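Local coordinates for protein DNA polymerase III beta subunit (Streptococcus pyogenes, PDB 2AVT) that probably forms, as a dimer, the ring-shaped sliding clamp that encircles DNA and tethers the replicative polymerase to its template, at residues A[17-22]-A[77-82]; A[33-38]-A[121-126]; A[273-278]-A[332-337]; A[292-297]-A[348-353]. One frame throughout, in Å; residues are numbered along the deposited sequence.

Contact 1. Residues A[17-22]-A[77-82]; sequences TTKRAI and LEASFF
This contact belongs to the helical layer of the N-terminal clamp domain, where the turn after helix 8-18 meets the start of helix 79-88. Ile22 and Lys19 reach across to Ala79 and Ser80. The apolar part centres on the methyl of Ala79. Ile22 CD1 lies 3.6 Å from Ala79 CB, and Lys19 CD approaches the same methyl at 4.0 Å. Lys19 leaves its backbone with CG opposite the N (chi1 179°), then bends at chi2 and chi4. The bends carry the chain past Ser80, with Lys19 CE 3.0 Å from Ser80 OG, a close touch, and turn the ammonium back to its own segment. There Lys19 NZ donates to Ile22 O at 2.7 Å, arriving from above the carbonyl plane with a C=O...N angle of 138°. The bond ties the lysine tip to the turn and leaves its methylenes facing helix 79-88. No hydrogen bond crosses between the segments. Glu78 occupies the N-cap position of helix 79-88, and its OE1 is hydrogen-bonded to Ser32 OG. Beneath the contact runs strand 33-39, where Ile34 touches both Thr18 and Ala79. Arg20 forms a salt bridge with Glu210 of helix 205-214, and Phe81 packs on Leu280 of the second subunit.

Contact 2. Residues A[33-38]-A[121-126]; sequences SIKIEV and DQYPRL
A loop residue packs here on a strand: Tyr123, in the loop between strands 111-116 and 135-138, sets its ring against Ser33 and Lys35 of strand 33-39. The contact is buried and consists of van der Waals touches, with no hydrogen bond between the segments. Both residues lie on the same side of the ring plane. Tyr123 CD2 lies 3.9 Å from Lys35 CD, and its CE1 lies 4.0 Å from Ser33 O. Both approaches are oblique to the ring. Lys35 is fully extended (chi1 177°), which carries its methylenes past the tyrosine. At the tip of the side chain, Lys35 NZ makes a salt bridge to Glu37 OE2 at 2.9 Å, weak as a hydrogen bond. On the other side, Pro124 CD covers a face of the ring, 3.4 Å above the plane and toward the rim. The phenol oxygen is hydrogen-bonded to Ser48 OG, and Ser33 OG to Ile30 O. Ser33 O, by contrast, is buried here without a polar partner. Leu76 of the adjacent strand 73-78 touches all three contact residues. This is consistent with the connection between the N-terminal and central clamp domains, packed through Tyr123 against the antiparallel sheet that holds strand 33-39.

Contact 3. Residues A[273-278]-A[332-337]; sequences HAMERA and TYLIES
Apolar packing carries most of this contact between helices 268-282 and 331-339. Met275 meets Leu334 and Ile335. Met275 CG lies 3.5 Å from Leu334 CD2, and its SD is also near that methyl. Bends at chi2 (-57°) and chi3 turn the outer end of the methionine away from helix 331-339, and it touches Ala301 of strand 298-305. Met275 CB packs on Ile335 CG1 at 3.7 Å. Ile335 continues over the backbone of the other helix: its CD1 lies 3.4 Å from Met275 O and 3.6 Å from Glu276 CA. The aliphatic part of Glu276 closes this side, with CG 4.0 Å from Ile335 CD1. The segments run nearly antiparallel at 152°, their axes 9.1 Å apart at closest approach. No polar bond joins the two segments. Within helix 268-282, His273 ND1 donates to Glu276 OE1 at 3.2 Å, nearly in the imidazole plane but from above the carboxylate plane. Glu276 OE2 forms a salt bridge with Arg272. The carboxylate is therefore gripped from its own helix, and its charge is probably partly offset by Arg272. Cohesion between the two segments rests on van der Waals contacts, mostly of hydrocarbon groups.

Contact 4. Residues A[292-297]-A[348-353]; sequences LEITQN and IHFLSP
The ring of Phe350 is the flat group that joins the two segments, and Leu292 and Ile294 both meet it obliquely. The contact joins two sheets of the C-terminal clamp domain: Phe350 ends strand 345-350 in one, and Leu292 and Ile294 lie on strand 290-295 in the other. The side chains fill the layer between the sheets, in the manner of the DNA clamp fold. The backbones stay far apart, with 10.3 Å between Ile294 CA and Phe350 CA, and side chains alone make the contact. Phe350 holds CG opposite its carbonyl carbon (chi1 -54°), which directs the ring at the facing strand. The two aliphatic residues share the outer end of the ring: Leu292 meets CZ, and Ile294 meets CE1 and CZ. Leu292 crosses the phenylalanine at about a right angle and brings CD2 to 3.8 Å from Phe350 CZ. Ile294 comes in at a slant, two residues further along the strand. All three residues are buried, and no hydrogen bond links the segments. The ring also meets Phe357 of strand 357-361, their planes about 25° apart. Leu325 and Ile327 of strand 325-329, which pairs with strand 290-295, touch it too. The next residue back, His349, stacks on Phe260. The closest approach between the segments is made by the Ile294 delta methyl, whose CD1 lies 3.6 Å from Phe350 CE1 and 4.0 Å from Phe350 CZ.

Overall arrangement
The four contacts form two pairs, on opposite sides of the chain's centre. Contacts 1 and 2 lie in the N-terminal domain, with centres about 12 Å apart. They touch through the neighbouring strands 73-78 and 33-39 of one sheet, and their segments alternate along the chain. Contacts 3 and 4 lie in the C-terminal domain, with centres about 17 Å apart and nearest atoms about 5 Å apart. Their segments alternate too: helix 268-282 precedes strand 290-295, and helix 331-339 precedes strand 345-350. The first pair closes before the second opens, and contacts 2 and 4 are about 57 Å apart between centres. Each pair thus helps build one end domain of the elongated clamp subunit.

Contact 1. Residues A[17-22]-A[77-82]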
loop_
_atom_site.group_PDB
_atom_site.type_symbol
_atom_site.label_atom_id
_atom_site.label_comp_id
_atom_site.label_asym_id
_atom_site.label_seq_id
_atom_site.Cartn_x
_atom_site.Cartn_y
_atom_site.Cartn_z
ATOM N N THR A 17 9.107 -3.692 -16.117
ATOM C CA THR A 17 10.127 -4.673 -15.763
ATOM C C THR A 17 11.478 -3.974 -15.665
ATOM O O THR A 17 12.251 -4.199 -14.733
ATOM C CB THR A 17 10.248 -5.764 -16.832
ATOM O OG1 THR A 17 9.018 -6.493 -16.908
ATOM C CG2 THR A 17 11.376 -6.718 -16.487
ATOM N N THR A 18 11.755 -3.137 -16.657
ATOM C CA THR A 18 13.002 -2.393 -16.722
ATOM C C THR A 18 13.095 -1.401 -15.558
ATOM O O THR A 18 14.174 -1.186 -14.999
ATOM C CB THR A 18 13.096 -1.616 -18.049
ATOM O OG1 THR A 18 12.884 -2.518 -19.147
ATOM C CG2 THR A 18 14.466 -0.969 -18.189
ATOM N N LYS A 19 11.957 -0.810 -15.209
ATOM C CA LYS A 19 11.877 0.165 -14.125
ATOM C C LYS A 19 12.313 -0.439 -12.778
ATOM O O LYS A 19 12.584 0.294 -11.824
ATOM C CB LYS A 19 10.441 0.709 -14.030
ATOM C CG LYS A 19 10.202 1.725 -12.930
ATOM C CD LYS A 19 11.003 2.984 -13.175
ATOM C CE LYS A 19 10.865 3.955 -12.012
ATOM N NZ LYS A 19 11.390 3.351 -10.755
ATOM N N ARG A 20 12.373 -1.768 -12.700
ATOM C CA ARG A 20 12.790 -2.431 -11.467
ATOM C C ARG A 20 14.245 -2.061 -11.153
ATOM O O ARG A 20 14.660 -2.073 -10.005
ATOM C CB ARG A 20 12.683 -3.955 -11.604
ATOM C CG ARG A 20 11.324 -4.476 -12.028
ATOM C CD ARG A 20 10.281 -4.229 -10.974
ATOM N NE ARG A 20 10.682 -4.775 -9.684
ATOM C CZ ARG A 20 9.847 -4.985 -8.674
ATOM N NH1 ARG A 20 8.558 -4.698 -8.809
ATOM N NH2 ARG A 20 10.301 -5.468 -7.524
ATOM N N ALA A 21 15.012 -1.744 -12.186
ATOM C CA ALA A 21 16.412 -1.369 -12.011
ATOM C C ALA A 21 16.597 0.145 -11.909
ATOM O O ALA A 21 17.728 0.628 -11.944
ATOM C CB ALA A 21 17.240 -1.897 -13.176
ATOM N N ILE A 22 15.499 0.887 -11.780
ATOM C CA ILE A 22 15.576 2.345 -11.699
ATOM C C ILE A 22 15.086 2.870 -10.353
ATOM O O ILE A 22 13.930 2.673 -9.980
ATOM C CB ILE A 22 14.779 2.999 -12.861
ATOM C CG1 ILE A 22 15.322 2.475 -14.199
ATOM C CG2 ILE A 22 14.916 4.524 -12.816
ATOM C CD1 ILE A 22 14.730 3.148 -15.437
ATOM N N LEU A 77 14.662 9.268 -21.527
ATOM C CA LEU A 77 13.471 9.945 -21.026
ATOM C C LEU A 77 13.365 9.638 -19.536
ATOM O O LEU A 77 13.805 8.568 -19.100
ATOM C CB LEU A 77 12.218 9.411 -21.752
ATOM C CG LEU A 77 12.126 9.647 -23.262
ATOM C CD1 LEU A 77 11.009 8.800 -23.887
ATOM C CD2 LEU A 77 11.881 11.126 -23.507
ATOM N N GLU A 78 12.812 10.560 -18.745
ATOM C CA GLU A 78 12.662 10.294 -17.312
ATOM C C GLU A 78 11.747 9.084 -17.219
ATOM O O GLU A 78 10.613 9.119 -17.693
ATOM C CB GLU A 78 12.023 11.481 -16.586
ATOM C CG GLU A 78 12.930 12.684 -16.425
ATOM C CD GLU A 78 14.174 12.369 -15.616
ATOM O OE1 GLU A 78 14.057 11.638 -14.614
ATOM O OE2 GLU A 78 15.259 12.866 -15.973
ATOM N N ALA A 79 12.239 8.017 -16.603
ATOM C CA ALA A 79 11.491 6.767 -16.494
ATOM C C ALA A 79 10.071 6.788 -15.911
ATOM O O ALA A 79 9.110 6.472 -16.611
ATOM C CB ALA A 79 12.323 5.748 -15.750
ATOM N N SER A 80 9.939 7.104 -14.627
ATOM C CA SER A 80 8.628 7.122 -13.984
ATOM C C SER A 80 7.641 8.009 -14.724
ATOM O O SER A 80 6.477 7.657 -14.905
ATOM C CB SER A 80 8.754 7.593 -12.535
ATOM O OG SER A 80 9.337 6.576 -11.749
ATOM N N PHE A 81 8.121 9.163 -15.161
ATOM C CA PHE A 81 7.287 10.102 -15.884
ATOM C C PHE A 81 6.846 9.517 -17.241
ATOM O O PHE A 81 5.665 9.561 -17.600
ATOM C CB PHE A 81 8.075 11.400 -16.064
ATOM C CG PHE A 81 7.341 12.462 -16.825
ATOM C CD1 PHE A 81 6.143 12.969 -16.358
ATOM C CD2 PHE A 81 7.861 12.962 -18.006
ATOM C CE1 PHE A 81 5.474 13.957 -17.060
ATOM C CE2 PHE A 81 7.195 13.947 -18.708
ATOM C CZ PHE A 81 5.999 14.443 -18.230
ATOM N N PHE A 82 7.789 8.948 -17.981
ATOM C CA PHE A 82 7.477 8.384 -19.286
ATOM C C PHE A 82 6.465 7.259 -19.188
ATOM O O PHE A 82 5.523 7.182 -19.982
ATOM C CB PHE A 82 8.746 7.853 -19.955
ATOM C CG PHE A 82 8.497 7.202 -21.282
ATOM C CD1 PHE A 82 7.926 7.922 -22.322
ATOM C CD2 PHE A 82 8.847 5.877 -21.498
ATOM C CE1 PHE A 82 7.714 7.328 -23.562
ATOM C CE2 PHE A 82 8.637 5.278 -22.733
ATOM C CZ PHE A 82 8.071 6.007 -23.766
#

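Contact 2. Residues A[33-38]-A[121-126]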
loop_
_atom_site.group_PDB
_atom_site.type_symbol
_atom_site.label_atom_id
_atom_site.label_comp_id
_atom_site.label_asym_id
_atom_site.label_seq_id
_atom_site.Cartn_x
_atom_site.Cartn_y
_atom_site.Cartn_z
ATOM N N SER A 33 16.626 8.162 -15.647
ATOM C CA SER A 33 16.039 7.976 -16.958
ATOM C C SER A 33 16.062 6.550 -17.492
ATOM O O SER A 33 16.834 5.690 -17.031
ATOM C CB SER A 33 16.713 8.915 -17.957
ATOM O OG SER A 33 18.083 8.605 -18.087
ATOM N N ILE A 34 15.160 6.286 -18.432
ATOM C CA ILE A 34 15.141 4.987 -19.069
ATOM C C ILE A 34 15.750 5.240 -20.439
ATOM O O ILE A 34 15.487 6.269 -21.080
ATOM C CB ILE A 34 13.703 4.413 -19.185
ATOM C CG1 ILE A 34 13.754 3.035 -19.855
ATOM C CG2 ILE A 34 12.817 5.368 -19.942
ATOM C CD1 ILE A 34 12.590 2.129 -19.497
ATOM N N LYS A 35 16.607 4.328 -20.874
ATOM C CA LYS A 35 17.259 4.467 -22.163
ATOM C C LYS A 35 16.520 3.599 -23.163
ATOM O O LYS A 35 16.248 2.432 -22.903
ATOM C CB LYS A 35 18.727 4.041 -22.047
ATOM C CG LYS A 35 19.508 4.068 -23.335
ATOM C CD LYS A 35 20.916 3.534 -23.090
ATOM C CE LYS A 35 21.643 3.256 -24.396
ATOM N NZ LYS A 35 22.848 2.388 -24.167
ATOM N N ILE A 36 16.177 4.186 -24.303
ATOM C CA ILE A 36 15.447 3.468 -25.332
ATOM C C ILE A 36 16.264 3.430 -26.613
ATOM O O ILE A 36 16.578 4.471 -27.189
ATOM C CB ILE A 36 14.102 4.154 -25.627
ATOM C CG1 ILE A 36 13.269 4.236 -24.346
ATOM C CG2 ILE A 36 13.346 3.381 -26.691
ATOM C CD1 ILE A 36 11.940 4.931 -24.528
ATOM N N GLU A 37 16.633 2.231 -27.043
ATOM C CA GLU A 37 17.394 2.087 -28.275
ATOM C C GLU A 37 16.551 1.291 -29.251
ATOM O O GLU A 37 16.129 0.179 -28.952
ATOM C CB GLU A 37 18.706 1.356 -28.020
ATOM C CG GLU A 37 19.626 2.078 -27.080
ATOM C CD GLU A 37 20.822 1.233 -26.702
ATOM O OE1 GLU A 37 20.617 0.096 -26.205
ATOM O OE2 GLU A 37 21.960 1.710 -26.897
ATOM N N VAL A 38 16.311 1.868 -30.418
ATOM C CA VAL A 38 15.505 1.213 -31.425
ATOM C C VAL A 38 16.392 0.695 -32.548
ATOM O O VAL A 38 17.111 1.466 -33.193
ATOM C CB VAL A 38 14.452 2.190 -31.998
ATOM C CG1 VAL A 38 13.603 1.489 -33.040
ATOM C CG2 VAL A 38 13.574 2.739 -30.864
ATOM N N ASP A 121 24.227 9.608 -25.248
ATOM C CA ASP A 121 25.634 9.673 -24.872
ATOM C C ASP A 121 25.805 10.165 -23.440
ATOM O O ASP A 121 26.896 10.100 -22.883
ATOM C CB ASP A 121 26.433 10.563 -25.831
ATOM C CG ASP A 121 25.852 11.955 -25.967
ATOM O OD1 ASP A 121 25.506 12.565 -24.934
ATOM O OD2 ASP A 121 25.758 12.444 -27.119
ATOM N N GLN A 122 24.724 10.641 -22.834
ATOM C CA GLN A 122 24.801 11.105 -21.452
ATOM C C GLN A 122 24.689 9.931 -20.475
ATOM O O GLN A 122 24.990 10.067 -19.289
ATOM C CB GLN A 122 23.692 12.129 -21.169
ATOM C CG GLN A 122 23.813 13.398 -22.005
ATOM C CD GLN A 122 22.838 14.486 -21.591
ATOM O OE1 GLN A 122 22.600 14.704 -20.403
ATOM N NE2 GLN A 122 22.289 15.196 -22.571
ATOM N N TYR A 123 24.271 8.776 -20.985
ATOM C CA TYR A 123 24.094 7.581 -20.161
ATOM C C TYR A 123 25.389 6.764 -20.036
ATOM O O TYR A 123 26.123 6.613 -20.998
ATOM C CB TYR A 123 23.004 6.694 -20.773
ATOM C CG TYR A 123 22.314 5.810 -19.770
ATOM C CD1 TYR A 123 21.375 6.333 -18.883
ATOM C CD2 TYR A 123 22.633 4.462 -19.676
ATOM C CE1 TYR A 123 20.771 5.536 -17.926
ATOM C CE2 TYR A 123 22.044 3.661 -18.728
ATOM C CZ TYR A 123 21.115 4.201 -17.852
ATOM O OH TYR A 123 20.559 3.398 -16.893
ATOM N N PRO A 124 25.667 6.212 -18.846
ATOM C CA PRO A 124 26.889 5.417 -18.666
ATOM C C PRO A 124 26.833 4.119 -19.461
ATOM O O PRO A 124 25.771 3.515 -19.605
ATOM C CB PRO A 124 26.917 5.166 -17.164
ATOM C CG PRO A 124 25.446 5.098 -16.820
ATOM C CD PRO A 124 24.887 6.270 -17.598
ATOM N N ARG A 125 27.980 3.691 -19.974
ATOM C CA ARG A 125 28.037 2.463 -20.752
ATOM C C ARG A 125 28.010 1.248 -19.846
ATOM O O ARG A 125 28.395 1.321 -18.683
ATOM C CB ARG A 125 29.292 2.453 -21.616
ATOM C CG ARG A 125 29.257 3.518 -22.691
ATOM C CD ARG A 125 30.588 3.642 -23.383
ATOM N NE ARG A 125 30.512 4.531 -24.536
ATOM C CZ ARG A 125 31.565 4.888 -25.262
ATOM N NH1 ARG A 125 32.768 4.429 -24.941
ATOM N NH2 ARG A 125 31.417 5.691 -26.310
ATOM N N LEU A 126 27.547 0.128 -20.382
ATOM C CA LEU A 126 27.470 -1.095 -19.597
ATOM C C LEU A 126 28.843 -1.753 -19.505
ATOM O O LEU A 126 29.592 -1.785 -20.480
ATOM C CB LEU A 126 26.481 -2.067 -20.245
ATOM C CG LEU A 126 25.738 -3.092 -19.378
ATOM C CD1 LEU A 126 26.713 -3.848 -18.494
ATOM C CD2 LEU A 126 24.701 -2.376 -18.529
#

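Contact 3. Residues A[273-278]-A[332-337]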
loop_
_atom_site.group_PDB
_atom_site.type_symbol
_atom_site.label_atom_id
_atom_site.label_comp_id
_atom_site.label_asym_id
_atom_site.label_seq_id
_atom_site.Cartn_x
_atom_site.Cartn_y
_atom_site.Cartn_z
ATOM N N HIS A 273 2.690 -19.450 13.256
ATOM C CA HIS A 273 1.609 -18.682 13.861
ATOM C C HIS A 273 1.853 -18.477 15.353
ATOM O O HIS A 273 1.598 -17.398 15.893
ATOM C CB HIS A 273 0.256 -19.381 13.661
ATOM C CG HIS A 273 -0.235 -19.368 12.246
ATOM N ND1 HIS A 273 0.179 -18.431 11.323
ATOM C CD2 HIS A 273 -1.132 -20.155 11.607
ATOM C CE1 HIS A 273 -0.441 -18.643 10.174
ATOM N NE2 HIS A 273 -1.242 -19.684 10.319
ATOM N N ALA A 274 2.348 -19.517 16.018
ATOM C CA ALA A 274 2.630 -19.447 17.446
ATOM C C ALA A 274 3.711 -18.410 17.706
ATOM O O ALA A 274 3.577 -17.568 18.594
ATOM C CB ALA A 274 3.081 -20.808 17.958
ATOM N N MET A 275 4.779 -18.474 16.921
ATOM C CA MET A 275 5.892 -17.550 17.062
ATOM C C MET A 275 5.507 -16.112 16.722
ATOM O O MET A 275 6.103 -15.168 17.247
ATOM C CB MET A 275 7.055 -17.991 16.174
ATOM C CG MET A 275 7.641 -19.334 16.559
ATOM S SD MET A 275 8.198 -19.356 18.271
ATOM C CE MET A 275 6.804 -20.147 19.063
ATOM N N GLU A 276 4.528 -15.939 15.840
ATOM C CA GLU A 276 4.098 -14.592 15.480
ATOM C C GLU A 276 3.448 -13.930 16.701
ATOM O O GLU A 276 3.621 -12.733 16.927
ATOM C CB GLU A 276 3.137 -14.638 14.281
ATOM C CG GLU A 276 3.828 -15.097 12.992
ATOM C CD GLU A 276 2.883 -15.266 11.811
ATOM O OE1 GLU A 276 1.726 -15.676 12.023
ATOM O OE2 GLU A 276 3.311 -15.011 10.665
ATOM N N ARG A 277 2.723 -14.713 17.496
ATOM C CA ARG A 277 2.089 -14.189 18.700
ATOM C C ARG A 277 3.168 -13.862 19.721
ATOM O O ARG A 277 3.073 -12.875 20.453
ATOM C CB ARG A 277 1.148 -15.214 19.318
ATOM C CG ARG A 277 -0.006 -15.623 18.457
ATOM C CD ARG A 277 -0.903 -16.562 19.234
ATOM N NE ARG A 277 -1.804 -17.279 18.344
ATOM C CZ ARG A 277 -1.432 -18.285 17.563
ATOM N NH1 ARG A 277 -0.178 -18.706 17.570
ATOM N NH2 ARG A 277 -2.311 -18.848 16.749
ATOM N N ALA A 278 4.188 -14.710 19.776
ATOM C CA ALA A 278 5.286 -14.515 20.707
ATOM C C ALA A 278 5.980 -13.199 20.395
ATOM O O ALA A 278 6.425 -12.492 21.298
ATOM C CB ALA A 278 6.276 -15.670 20.598
ATOM N N THR A 332 11.593 -13.407 15.748
ATOM C CA THR A 332 11.589 -12.936 14.358
ATOM C C THR A 332 12.444 -13.826 13.459
ATOM O O THR A 332 12.102 -14.077 12.308
ATOM C CB THR A 332 12.128 -11.499 14.239
ATOM O OG1 THR A 332 11.262 -10.605 14.946
ATOM C CG2 THR A 332 12.190 -11.075 12.779
ATOM N N TYR A 333 13.557 -14.300 14.004
ATOM C CA TYR A 333 14.472 -15.163 13.276
ATOM C C TYR A 333 13.812 -16.493 12.905
ATOM O O TYR A 333 13.943 -16.968 11.778
ATOM C CB TYR A 333 15.716 -15.402 14.125
ATOM C CG TYR A 333 16.563 -14.162 14.321
ATOM C CD1 TYR A 333 16.278 -12.986 13.637
ATOM C CD2 TYR A 333 17.684 -14.186 15.138
ATOM C CE1 TYR A 333 17.090 -11.876 13.757
ATOM C CE2 TYR A 333 18.501 -13.083 15.263
ATOM C CZ TYR A 333 18.202 -11.932 14.568
ATOM O OH TYR A 333 19.040 -10.846 14.667
ATOM N N LEU A 334 13.097 -17.086 13.857
ATOM C CA LEU A 334 12.419 -18.349 13.614
ATOM C C LEU A 334 11.268 -18.132 12.641
ATOM O O LEU A 334 11.047 -18.935 11.728
ATOM C CB LEU A 334 11.885 -18.930 14.926
ATOM C CG LEU A 334 11.150 -20.268 14.799
ATOM C CD1 LEU A 334 12.021 -21.268 14.026
ATOM C CD2 LEU A 334 10.824 -20.802 16.180
ATOM N N ILE A 335 10.536 -17.038 12.839
ATOM C CA ILE A 335 9.413 -16.705 11.974
ATOM C C ILE A 335 9.869 -16.646 10.519
ATOM O O ILE A 335 9.268 -17.263 9.645
ATOM C CB ILE A 335 8.782 -15.349 12.385
ATOM C CG1 ILE A 335 8.209 -15.463 13.804
ATOM C CG2 ILE A 335 7.683 -14.956 11.395
ATOM C CD1 ILE A 335 7.535 -14.206 14.314
ATOM N N GLU A 336 10.946 -15.917 10.264
ATOM C CA GLU A 336 11.471 -15.793 8.917
ATOM C C GLU A 336 12.003 -17.124 8.359
ATOM O O GLU A 336 11.871 -17.401 7.162
ATOM C CB GLU A 336 12.552 -14.708 8.892
ATOM C CG GLU A 336 11.954 -13.298 8.904
ATOM C CD GLU A 336 12.976 -12.202 9.124
ATOM O OE1 GLU A 336 14.089 -12.298 8.570
ATOM O OE2 GLU A 336 12.654 -11.228 9.840
ATOM N N SER A 337 12.594 -17.950 9.220
ATOM C CA SER A 337 13.104 -19.249 8.784
ATOM C C SER A 337 11.943 -20.146 8.371
ATOM O O SER A 337 12.030 -20.880 7.389
ATOM C CB SER A 337 13.901 -19.926 9.902
ATOM O OG SER A 337 15.183 -19.333 10.049
#

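Contact 4. Residues A[292-297]-A[348-353]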
loop_
_atom_site.group_PDB
_atom_site.type_symbol
_atom_site.label_atom_id
_atom_site.label_comp_id
_atom_site.label_asym_id
_atom_site.label_seq_id
_atom_site.Cartn_x
_atom_site.Cartn_y
_atom_site.Cartn_z
ATOM N N LEU A 292 11.553 -21.406 24.787
ATOM C CA LEU A 292 11.032 -22.702 24.388
ATOM C C LEU A 292 11.392 -23.751 25.434
ATOM O O LEU A 292 12.568 -23.986 25.707
ATOM C CB LEU A 292 11.611 -23.089 23.024
ATOM C CG LEU A 292 10.837 -24.108 22.184
ATOM C CD1 LEU A 292 9.420 -23.619 21.961
ATOM C CD2 LEU A 292 11.543 -24.304 20.850
ATOM N N GLU A 293 10.369 -24.365 26.022
ATOM C CA GLU A 293 10.558 -25.394 27.041
ATOM C C GLU A 293 10.187 -26.767 26.495
ATOM O O GLU A 293 9.012 -27.082 26.302
ATOM C CB GLU A 293 9.719 -25.068 28.280
ATOM C CG GLU A 293 10.365 -24.030 29.197
ATOM C CD GLU A 293 9.402 -23.444 30.216
ATOM O OE1 GLU A 293 8.541 -24.188 30.732
ATOM O OE2 GLU A 293 9.516 -22.233 30.508
ATOM N N ILE A 294 11.211 -27.581 26.256
ATOM C CA ILE A 294 11.033 -28.919 25.713
ATOM C C ILE A 294 11.225 -30.011 26.758
ATOM O O ILE A 294 12.305 -30.152 27.335
ATOM C CB ILE A 294 12.029 -29.177 24.566
ATOM C CG1 ILE A 294 11.794 -28.177 23.434
ATOM C CG2 ILE A 294 11.877 -30.595 24.052
ATOM C CD1 ILE A 294 12.817 -28.271 22.330
ATOM N N THR A 295 10.171 -30.781 27.000
ATOM C CA THR A 295 10.220 -31.883 27.950
ATOM C C THR A 295 9.442 -33.046 27.353
ATOM O O THR A 295 8.755 -32.879 26.344
ATOM C CB THR A 295 9.583 -31.509 29.303
ATOM O OG1 THR A 295 8.199 -31.192 29.108
ATOM C CG2 THR A 295 10.299 -30.317 29.917
ATOM N N GLN A 296 9.553 -34.221 27.967
ATOM C CA GLN A 296 8.848 -35.401 27.479
ATOM C C GLN A 296 7.376 -35.119 27.196
ATOM O O GLN A 296 6.587 -34.872 28.111
ATOM C CB GLN A 296 8.953 -36.545 28.493
ATOM C CG GLN A 296 10.299 -37.249 28.518
ATOM C CD GLN A 296 10.338 -38.393 29.521
ATOM O OE1 GLN A 296 9.444 -39.243 29.549
ATOM N NE2 GLN A 296 11.383 -38.423 30.345
ATOM N N ASN A 297 7.014 -35.153 25.919
ATOM C CA ASN A 297 5.637 -34.920 25.501
ATOM C C ASN A 297 5.041 -33.637 26.083
ATOM O O ASN A 297 3.952 -33.646 26.658
ATOM C CB ASN A 297 4.775 -36.116 25.904
ATOM C CG ASN A 297 5.502 -37.432 25.737
ATOM O OD1 ASN A 297 6.090 -37.705 24.687
ATOM N ND2 ASN A 297 5.466 -38.260 26.773
ATOM N N ILE A 348 13.566 -29.625 13.642
ATOM C CA ILE A 348 14.477 -28.765 14.379
ATOM C C ILE A 348 15.421 -29.572 15.262
ATOM O O ILE A 348 14.988 -30.433 16.029
ATOM C CB ILE A 348 13.699 -27.750 15.255
ATOM C CG1 ILE A 348 12.664 -27.012 14.397
ATOM C CG2 ILE A 348 14.667 -26.749 15.873
ATOM C CD1 ILE A 348 11.963 -25.865 15.115
ATOM N N HIS A 349 16.714 -29.283 15.144
ATOM C CA HIS A 349 17.745 -29.970 15.914
ATOM C C HIS A 349 18.448 -29.029 16.880
ATOM O O HIS A 349 19.059 -28.043 16.458
ATOM C CB HIS A 349 18.789 -30.579 14.977
ATOM C CG HIS A 349 18.274 -31.723 14.159
ATOM N ND1 HIS A 349 19.022 -32.329 13.174
ATOM C CD2 HIS A 349 17.092 -32.383 14.195
ATOM C CE1 HIS A 349 18.324 -33.312 12.636
ATOM N NE2 HIS A 349 17.150 -33.367 13.237
ATOM N N PHE A 350 18.376 -29.346 18.170
ATOM C CA PHE A 350 19.010 -28.520 19.200
ATOM C C PHE A 350 20.186 -29.206 19.893
ATOM O O PHE A 350 20.223 -30.429 20.028
ATOM C CB PHE A 350 18.031 -28.156 20.324
ATOM C CG PHE A 350 16.753 -27.510 19.871
ATOM C CD1 PHE A 350 15.665 -28.279 19.483
ATOM C CD2 PHE A 350 16.610 -26.129 19.918
ATOM C CE1 PHE A 350 14.456 -27.685 19.158
ATOM C CE2 PHE A 350 15.404 -25.530 19.594
ATOM C CZ PHE A 350 14.326 -26.310 19.215
ATOM N N LEU A 351 21.133 -28.388 20.343
ATOM C CA LEU A 351 22.276 -28.860 21.107
ATOM C C LEU A 351 22.043 -28.318 22.515
ATOM O O LEU A 351 21.114 -28.754 23.201
ATOM C CB LEU A 351 23.594 -28.318 20.553
ATOM C CG LEU A 351 24.253 -29.210 19.499
ATOM C CD1 LEU A 351 25.650 -28.699 19.177
ATOM C CD2 LEU A 351 24.330 -30.633 20.039
ATOM N N SER A 352 22.863 -27.355 22.933
ATOM C CA SER A 352 22.734 -26.763 24.268
ATOM C C SER A 352 21.979 -25.436 24.210
ATOM O O SER A 352 21.791 -24.857 23.140
ATOM C CB SER A 352 24.116 -26.519 24.881
ATOM O OG SER A 352 24.627 -25.249 24.504
ATOM N N PRO A 353 21.541 -24.931 25.374
ATOM C CA PRO A 353 20.808 -23.664 25.441
ATOM C C PRO A 353 21.550 -22.503 24.783
ATOM O O PRO A 353 20.928 -21.545 24.336
ATOM C CB PRO A 353 20.629 -23.453 26.944
ATOM C CG PRO A 353 20.516 -24.856 27.460
ATOM C CD PRO A 353 21.616 -25.564 26.702
#